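Long-range contacts in trans-4-hydroxy-L-proline dehydratase (Clostridioides difficile 70-100-2010, PDB 6VXC), which uses a glycyl radical to dehydrate trans-4-hydroxy-L-proline to (S)-1-pyrroline-5-carboxylate in the anaerobic breakdown of hydroxyproline: residues Glu389-Gln394 / Lys419-Pro424; Ile493-Gly498 / Lys514-Tyr519; Asn724-Pro729 / Asn759-Asn764. All blocks are in the same frame, centred on the assembly; numbering follows the deposited sequence.

Contacts 1 and 3 belong to one region, the five-stranded sheet that runs in the order 362-366, 396-401, 426-428, 755-759, 724-726. Contact 1 lies where two helices turn into two of these strands, contact 3 joins the last two, and they touch where Gly420 packs on Val760, their centres about 15 Å apart. Both are largely buried, yet contact 1 relies on a sandwiched indole and bridging waters, whereas contact 3 adds direct backbone pairing and an arginine laid on a phenylalanine, with one water between. Contact 2 stands apart, across the chain's centre from contact 1 and about 40 Å from contact 3 between centres. Only partly buried, it fastens a loop to the following helix through a glutamine amide.

Contact 1: Glu389-Gln394 / Lys419-Pro424; sequences EMKLIQ and KGWGQP
Lys391 lays its aliphatic chain across the indole of Trp421, a CH-pi contact in which Lys391 CG stands 3.8 Å from the centroid of the five-membered ring and only 10° off its normal. With chi1 at -163° and the rest of the chain extended, the lysine runs the length of the indole: its CA lies 3.8 Å from Trp421 CH2, and its CE reaches 3.8 Å from Trp421 CG. The opposite face carries CB of Gln423, so the flat ring is sandwiched. Lysine suits this place because its methylenes pack like a hydrocarbon while its amine travels on to water.

Two waters bridge the segments. One accepts from Lys391 NZ at 2.9 Å and donates to Lys419 O. The second donates to Ile393 O at 2.8 Å and accepts from Gln423 NE2, which also donates to Pro395 O.

Lys391, just past helix 378-390, and Gly420, just past helix 407-418, both have positive phi, which glycine adopts easily. The contact thus joins the helix-to-strand turns of successive beta-alpha-beta units in the glycyl radical enzyme barrel, near Gly785, which carries the radical in the activated enzyme; Ser787 OG bonds to Trp421 O.

Contact 2: Ile493-Gly498 / Lys514-Tyr519; sequences IGIETG and KKQLHY
NE2 of Gln516 is held by two loop oxygens: it donates to Ile495 O at 2.6 Å, a short but bent bond of 134°, and to Thr497 OG1 at 3.0 Å. The same amide turns its OE1 to Ile495 N, a weak bond of 3.3 Å, and so grips both polar groups of one loop residue much as a neighbouring strand would. A bend at chi2 (-80°) swings the amide from the helix toward the loop. Glutamine, with a donor and an acceptor on one flat group, suits a place where it meets both Ile495 N and Ile495 O. Gly494, having no side chain, lets Gln516 OE1 approach to 3.6 Å from its CA.

The arrangement is a loop folded back on the helix that follows it: residues 493-498 leave strand 491-492 and pass along helix 506-538, and Lys515, Gln516 and Tyr519, one and three residues apart, present a single helical face. One turn along the helix from Lys515, Tyr519 receives Ile495 CG2 over the centre of its ring, 3.5 Å from the centroid, a CH-pi contact to which a branched residue lends a methyl close to the backbone. Ile493 O meets the edge of that ring in its plane, 3.7 Å from Tyr519 CE2. At the more exposed end, Thr497 CG2 packs 3.7 Å from Lys515 CB, while a water donates to Thr497 O and accepts a weak bond from Lys515 NZ.

Contact 3: Asn724-Pro729 / Asn759-Asn764; sequences NQRFAP and NVFDKN
Arg726 and Asn759 pair as parallel strand neighbours, and with the arginine's stack on Phe761 they make up the close-packed part of the contact. Asn759 N donates to Gln725 O at 2.9 Å, and Phe727 N donates to Asn759 O at 3.0 Å, so the two peptide links of Arg726 are held on the same neighbour, while the CB atoms of the pair lie together on one face of the sheet. From that face the arginine reaches out, its CG anti to the backbone N (chi1 169°) and its chain extended as far as NE. Its guanidinium comes to rest against the ring of Phe761, whose CE1 sits over the centre of the flat group, 3.4 Å from Arg726 CZ, with the two planes 28° apart. A long side chain with a flat cationic end suits the place: its face meets the aromatic carbons while its N-H groups stay available at the edge, NH2 forming a salt bridge with Glu806.

Where the strands part, a water takes over from direct pairing. It accepts from Arg726 NE at 2.9 Å, in the guanidinium plane, accepts again from Phe761 N, and donates to Phe727 O.

Toward solvent, Val760 CG1 lies 3.8 Å from Pro729 CA, and the compact proline ring still touches closely, its CG 3.4 Å from Phe761 O. The loose side belongs to the exposed Asp762 and Lys763. Lys763 brushes the guanidinium with CB alone, and its NZ stays 6.3 Å from Arg726 NH1, whose charge the Glu806 carboxylate would offset.

Around this pair, Asn759 OD1 accepts from Arg782 N in strand 780-782, Phe761 rests on Ile801 of helix 795-803, and the C-terminal tail runs beside strand 724-726, with Gln807 bonded to the backbone of Arg726 and Phe809 stacked on Phe727.

Contact 1: Glu389-Gln394 / Lys419-Pro424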
# COMPACT_ATOMS: atom_id res chain seq x y z
N GLU A 389 -20.00 11.13 -0.45
CA GLU A 389 -20.32 12.18 0.50
C GLU A 389 -19.10 12.59 1.33
O GLU A 389 -18.81 13.78 1.49
CB GLU A 389 -21.45 11.73 1.43
CG GLU A 389 -21.78 12.77 2.52
CD GLU A 389 -22.43 14.03 1.95
OE1 GLU A 389 -23.23 13.90 1.00
OE2 GLU A 389 -22.13 15.13 2.43
N MET A 390 -18.37 11.62 1.88
CA MET A 390 -17.33 11.94 2.87
C MET A 390 -16.10 12.61 2.25
O MET A 390 -15.47 13.45 2.89
CB MET A 390 -16.91 10.68 3.62
CG MET A 390 -18.05 10.04 4.45
SD MET A 390 -18.91 11.19 5.55
CE MET A 390 -17.75 11.34 6.89
N LYS A 391 -15.75 12.26 1.02
CA LYS A 391 -14.59 12.80 0.31
C LYS A 391 -13.35 12.84 1.22
O LYS A 391 -12.70 13.87 1.42
CB LYS A 391 -14.91 14.18 -0.26
CG LYS A 391 -13.92 14.65 -1.34
CD LYS A 391 -14.23 16.04 -1.92
CE LYS A 391 -13.16 16.45 -2.92
NZ LYS A 391 -13.49 17.69 -3.71
N LEU A 392 -13.00 11.66 1.76
CA LEU A 392 -11.83 11.48 2.61
C LEU A 392 -10.80 10.62 1.90
O LEU A 392 -11.15 9.64 1.24
CB LEU A 392 -12.21 10.83 3.95
CG LEU A 392 -13.18 11.62 4.84
CD1 LEU A 392 -13.64 10.75 6.02
CD2 LEU A 392 -12.60 12.96 5.32
N ILE A 393 -9.52 10.99 2.03
CA ILE A 393 -8.48 10.23 1.32
C ILE A 393 -8.11 8.93 2.01
O ILE A 393 -7.43 8.10 1.41
CB ILE A 393 -7.21 11.09 1.09
CG1 ILE A 393 -6.61 11.59 2.41
CG2 ILE A 393 -7.49 12.23 0.13
CD1 ILE A 393 -5.34 12.42 2.20
N GLN A 394 -8.56 8.72 3.24
CA GLN A 394 -8.55 7.41 3.87
C GLN A 394 -9.99 7.10 4.28
O GLN A 394 -10.67 7.98 4.76
CB GLN A 394 -7.66 7.38 5.11
CG GLN A 394 -6.19 7.67 4.89
CD GLN A 394 -5.34 7.02 5.98
OE1 GLN A 394 -4.96 5.86 5.86
NE2 GLN A 394 -5.04 7.77 7.03
N LYS A 419 -15.59 13.48 -10.54
CA LYS A 419 -15.51 14.66 -9.69
C LYS A 419 -14.08 15.09 -9.40
O LYS A 419 -13.87 16.17 -8.85
CB LYS A 419 -16.28 14.41 -8.40
CG LYS A 419 -17.77 14.11 -8.63
CD LYS A 419 -18.53 13.96 -7.34
CE LYS A 419 -19.98 13.61 -7.63
NZ LYS A 419 -20.80 13.56 -6.39
N GLY A 420 -13.08 14.29 -9.76
CA GLY A 420 -11.72 14.78 -9.82
C GLY A 420 -10.89 14.70 -8.55
O GLY A 420 -9.87 15.39 -8.46
N TRP A 421 -11.28 13.90 -7.56
CA TRP A 421 -10.41 13.69 -6.41
C TRP A 421 -9.79 12.30 -6.39
O TRP A 421 -9.29 11.85 -5.36
CB TRP A 421 -11.13 13.98 -5.08
CG TRP A 421 -12.35 13.19 -4.77
CD1 TRP A 421 -13.59 13.38 -5.29
CD2 TRP A 421 -12.47 12.14 -3.80
NE1 TRP A 421 -14.48 12.49 -4.74
CE2 TRP A 421 -13.82 11.72 -3.82
CE3 TRP A 421 -11.58 11.50 -2.93
CZ2 TRP A 421 -14.29 10.69 -3.00
CZ3 TRP A 421 -12.05 10.48 -2.12
CH2 TRP A 421 -13.40 10.09 -2.15
N GLY A 422 -9.80 11.60 -7.51
CA GLY A 422 -9.03 10.39 -7.70
C GLY A 422 -9.74 9.08 -7.42
O GLY A 422 -9.65 8.15 -8.22
N GLN A 423 -10.44 9.00 -6.29
CA GLN A 423 -11.18 7.78 -5.93
C GLN A 423 -12.49 7.74 -6.72
O GLN A 423 -13.02 8.78 -7.07
CB GLN A 423 -11.49 7.74 -4.41
CG GLN A 423 -10.27 7.73 -3.52
CD GLN A 423 -10.61 7.46 -2.05
OE1 GLN A 423 -11.72 7.02 -1.73
NE2 GLN A 423 -9.65 7.71 -1.16
N PRO A 424 -12.97 6.54 -7.07
CA PRO A 424 -12.33 5.23 -6.88
C PRO A 424 -11.41 4.88 -8.04
O PRO A 424 -11.64 5.35 -9.16
CB PRO A 424 -13.52 4.27 -6.87
CG PRO A 424 -14.48 4.92 -7.88
CD PRO A 424 -14.32 6.42 -7.65
O HOH W 1 -12.55 17.51 -6.48
O HOH W 2 -6.65 8.03 -1.24

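Contact 2: Ile493-Gly498 / Lys514-Tyr519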
# COMPACT_ATOMS: atom_id res chain seq x y z
N ILE A 493 28.77 0.69 -8.86
CA ILE A 493 27.61 0.10 -8.22
C ILE A 493 27.25 -1.25 -8.84
O ILE A 493 26.90 -2.18 -8.13
CB ILE A 493 26.41 1.08 -8.26
CG1 ILE A 493 26.74 2.36 -7.46
CG2 ILE A 493 25.10 0.42 -7.81
CD1 ILE A 493 27.05 2.10 -6.01
N GLY A 494 27.37 -1.36 -10.15
CA GLY A 494 27.07 -2.58 -10.87
C GLY A 494 28.31 -3.36 -11.25
O GLY A 494 29.37 -3.23 -10.63
N ILE A 495 28.17 -4.20 -12.28
CA ILE A 495 29.26 -5.05 -12.76
C ILE A 495 29.75 -4.52 -14.11
O ILE A 495 29.12 -3.68 -14.73
CB ILE A 495 28.82 -6.53 -12.89
CG1 ILE A 495 27.53 -6.64 -13.69
CG2 ILE A 495 28.63 -7.13 -11.51
CD1 ILE A 495 27.15 -8.06 -14.08
N GLU A 496 30.90 -5.04 -14.55
CA GLU A 496 31.51 -4.62 -15.82
C GLU A 496 30.93 -5.44 -16.97
O GLU A 496 31.40 -6.52 -17.27
CB GLU A 496 33.03 -4.76 -15.79
CG GLU A 496 33.73 -3.72 -14.94
CD GLU A 496 35.25 -3.89 -14.92
OE1 GLU A 496 35.80 -4.58 -15.81
OE2 GLU A 496 35.89 -3.34 -13.99
N THR A 497 29.90 -4.91 -17.62
CA THR A 497 29.32 -5.61 -18.76
C THR A 497 29.90 -5.17 -20.10
O THR A 497 29.53 -5.71 -21.14
CB THR A 497 27.79 -5.46 -18.76
OG1 THR A 497 27.42 -4.10 -18.48
CG2 THR A 497 27.17 -6.38 -17.72
N GLY A 498 30.81 -4.20 -20.11
CA GLY A 498 31.49 -3.79 -21.32
C GLY A 498 31.31 -2.31 -21.59
O GLY A 498 30.37 -1.68 -21.09
N LYS A 514 20.45 -6.99 -19.34
CA LYS A 514 19.93 -8.14 -18.60
C LYS A 514 20.94 -8.66 -17.58
O LYS A 514 20.55 -9.09 -16.48
CB LYS A 514 19.51 -9.24 -19.58
CG LYS A 514 18.24 -8.89 -20.35
CD LYS A 514 17.61 -10.12 -21.00
CE LYS A 514 18.42 -10.63 -22.19
NZ LYS A 514 17.78 -11.77 -22.94
N LYS A 515 22.24 -8.57 -17.89
CA LYS A 515 23.24 -8.96 -16.90
C LYS A 515 23.29 -7.99 -15.74
O LYS A 515 23.41 -8.41 -14.58
CB LYS A 515 24.63 -9.07 -17.54
CG LYS A 515 24.82 -10.22 -18.50
CD LYS A 515 26.28 -10.25 -18.93
CE LYS A 515 26.51 -11.09 -20.16
NZ LYS A 515 27.95 -10.98 -20.54
N GLN A 516 23.19 -6.68 -16.00
CA GLN A 516 23.12 -5.74 -14.89
C GLN A 516 21.88 -6.00 -14.04
O GLN A 516 21.95 -5.99 -12.81
CB GLN A 516 23.13 -4.30 -15.40
CG GLN A 516 24.41 -3.90 -16.09
CD GLN A 516 25.51 -3.56 -15.12
OE1 GLN A 516 25.32 -3.57 -13.90
NE2 GLN A 516 26.68 -3.23 -15.66
N LEU A 517 20.74 -6.28 -14.69
CA LEU A 517 19.51 -6.60 -13.98
C LEU A 517 19.68 -7.83 -13.08
O LEU A 517 19.27 -7.82 -11.92
CB LEU A 517 18.39 -6.83 -14.98
CG LEU A 517 16.99 -7.17 -14.49
CD1 LEU A 517 16.52 -6.10 -13.54
CD2 LEU A 517 16.05 -7.26 -15.70
N HIS A 518 20.24 -8.90 -13.63
CA HIS A 518 20.46 -10.13 -12.87
C HIS A 518 21.29 -9.84 -11.63
O HIS A 518 20.95 -10.29 -10.53
CB HIS A 518 21.15 -11.17 -13.76
CG HIS A 518 21.54 -12.43 -13.03
ND1 HIS A 518 20.62 -13.35 -12.56
CD2 HIS A 518 22.76 -12.93 -12.72
CE1 HIS A 518 21.26 -14.35 -11.99
NE2 HIS A 518 22.55 -14.13 -12.07
N TYR A 519 22.36 -9.07 -11.78
CA TYR A 519 23.21 -8.75 -10.64
C TYR A 519 22.44 -7.96 -9.59
O TYR A 519 22.51 -8.26 -8.39
CB TYR A 519 24.42 -7.97 -11.12
CG TYR A 519 25.36 -7.51 -10.01
CD1 TYR A 519 26.13 -8.43 -9.31
CD2 TYR A 519 25.50 -6.17 -9.72
CE1 TYR A 519 27.00 -8.02 -8.32
CE2 TYR A 519 26.36 -5.74 -8.73
CZ TYR A 519 27.11 -6.67 -8.03
OH TYR A 519 27.98 -6.26 -7.05
O HOH W 3 28.16 -7.81 -21.70

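Contact 3: Asn724-Pro729 / Asn759-Asn764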
# COMPACT_ATOMS: atom_id res chain seq x y z
N ASN A 724 -2.17 5.23 -14.49
CA ASN A 724 -2.79 6.55 -14.37
C ASN A 724 -3.20 7.07 -15.74
O ASN A 724 -2.43 6.99 -16.70
CB ASN A 724 -1.83 7.59 -13.79
CG ASN A 724 -1.71 7.52 -12.30
OD1 ASN A 724 -0.60 7.47 -11.75
ND2 ASN A 724 -2.84 7.51 -11.63
N GLN A 725 -4.41 7.62 -15.83
CA GLN A 725 -4.84 8.39 -16.99
C GLN A 725 -5.53 9.66 -16.50
O GLN A 725 -6.04 9.71 -15.38
CB GLN A 725 -5.77 7.58 -17.90
CG GLN A 725 -5.07 6.53 -18.81
CD GLN A 725 -4.17 7.16 -19.86
OE1 GLN A 725 -4.64 7.61 -20.90
NE2 GLN A 725 -2.86 7.17 -19.61
N ARG A 726 -5.51 10.68 -17.35
CA ARG A 726 -6.00 12.00 -17.01
C ARG A 726 -6.85 12.54 -18.16
O ARG A 726 -6.46 12.41 -19.32
CB ARG A 726 -4.83 12.94 -16.72
CG ARG A 726 -5.21 14.38 -16.62
CD ARG A 726 -3.99 15.28 -16.65
NE ARG A 726 -4.42 16.65 -16.88
CZ ARG A 726 -3.60 17.67 -17.11
NH1 ARG A 726 -2.29 17.50 -17.13
NH2 ARG A 726 -4.12 18.88 -17.31
N PHE A 727 -7.99 13.14 -17.84
CA PHE A 727 -8.90 13.66 -18.84
C PHE A 727 -9.13 15.15 -18.65
O PHE A 727 -9.23 15.64 -17.52
CB PHE A 727 -10.26 12.97 -18.79
CG PHE A 727 -10.20 11.55 -19.19
CD1 PHE A 727 -9.85 11.20 -20.47
CD2 PHE A 727 -10.51 10.56 -18.28
CE1 PHE A 727 -9.78 9.87 -20.83
CE2 PHE A 727 -10.46 9.24 -18.65
CZ PHE A 727 -10.08 8.90 -19.92
N ALA A 728 -9.24 15.86 -19.76
CA ALA A 728 -9.70 17.23 -19.71
C ALA A 728 -11.10 17.26 -19.12
O ALA A 728 -11.94 16.43 -19.48
CB ALA A 728 -9.72 17.84 -21.12
N PRO A 729 -11.39 18.16 -18.19
CA PRO A 729 -12.75 18.19 -17.61
C PRO A 729 -13.84 18.39 -18.66
O PRO A 729 -14.93 17.81 -18.52
CB PRO A 729 -12.69 19.36 -16.62
CG PRO A 729 -11.21 19.50 -16.29
CD PRO A 729 -10.48 19.13 -17.55
N ASN A 759 -7.31 11.08 -13.12
CA ASN A 759 -7.35 12.48 -12.73
C ASN A 759 -8.27 13.24 -13.68
O ASN A 759 -8.28 12.99 -14.88
CB ASN A 759 -5.95 13.12 -12.76
CG ASN A 759 -5.26 13.07 -11.41
OD1 ASN A 759 -5.84 13.43 -10.38
ND2 ASN A 759 -4.00 12.66 -11.41
N VAL A 760 -9.06 14.16 -13.12
CA VAL A 760 -9.87 15.08 -13.92
C VAL A 760 -9.77 16.46 -13.28
O VAL A 760 -10.58 16.80 -12.41
CB VAL A 760 -11.33 14.62 -14.00
CG1 VAL A 760 -12.17 15.57 -14.91
CG2 VAL A 760 -11.42 13.19 -14.45
N PHE A 761 -8.79 17.25 -13.68
CA PHE A 761 -8.59 18.54 -13.03
C PHE A 761 -8.36 19.62 -14.07
O PHE A 761 -7.99 19.35 -15.21
CB PHE A 761 -7.43 18.51 -12.02
CG PHE A 761 -6.09 18.08 -12.59
CD1 PHE A 761 -5.35 18.93 -13.40
CD2 PHE A 761 -5.54 16.85 -12.24
CE1 PHE A 761 -4.10 18.55 -13.90
CE2 PHE A 761 -4.29 16.45 -12.73
CZ PHE A 761 -3.57 17.30 -13.56
N ASP A 762 -8.63 20.84 -13.67
CA ASP A 762 -8.29 22.01 -14.46
C ASP A 762 -6.85 22.39 -14.16
O ASP A 762 -6.52 22.74 -13.02
CB ASP A 762 -9.22 23.18 -14.13
CG ASP A 762 -10.20 23.46 -15.22
OD1 ASP A 762 -11.30 22.86 -15.20
OD2 ASP A 762 -9.87 24.28 -16.11
N LYS A 763 -5.99 22.33 -15.18
CA LYS A 763 -4.59 22.66 -14.99
C LYS A 763 -4.40 24.01 -14.29
O LYS A 763 -3.56 24.14 -13.40
CB LYS A 763 -3.87 22.65 -16.34
CG LYS A 763 -2.41 23.04 -16.31
CD LYS A 763 -1.79 22.88 -17.70
CE LYS A 763 -0.47 23.65 -17.85
NZ LYS A 763 0.74 23.07 -17.22
N ASN A 764 -5.21 25.00 -14.65
CA ASN A 764 -5.00 26.34 -14.09
C ASN A 764 -5.27 26.37 -12.60
O ASN A 764 -4.61 27.12 -11.88
CB ASN A 764 -5.89 27.36 -14.80
CG ASN A 764 -5.59 27.44 -16.28
OD1 ASN A 764 -4.43 27.36 -16.70
ND2 ASN A 764 -6.63 27.61 -17.09
O HOH W 4 -7.24 16.90 -16.18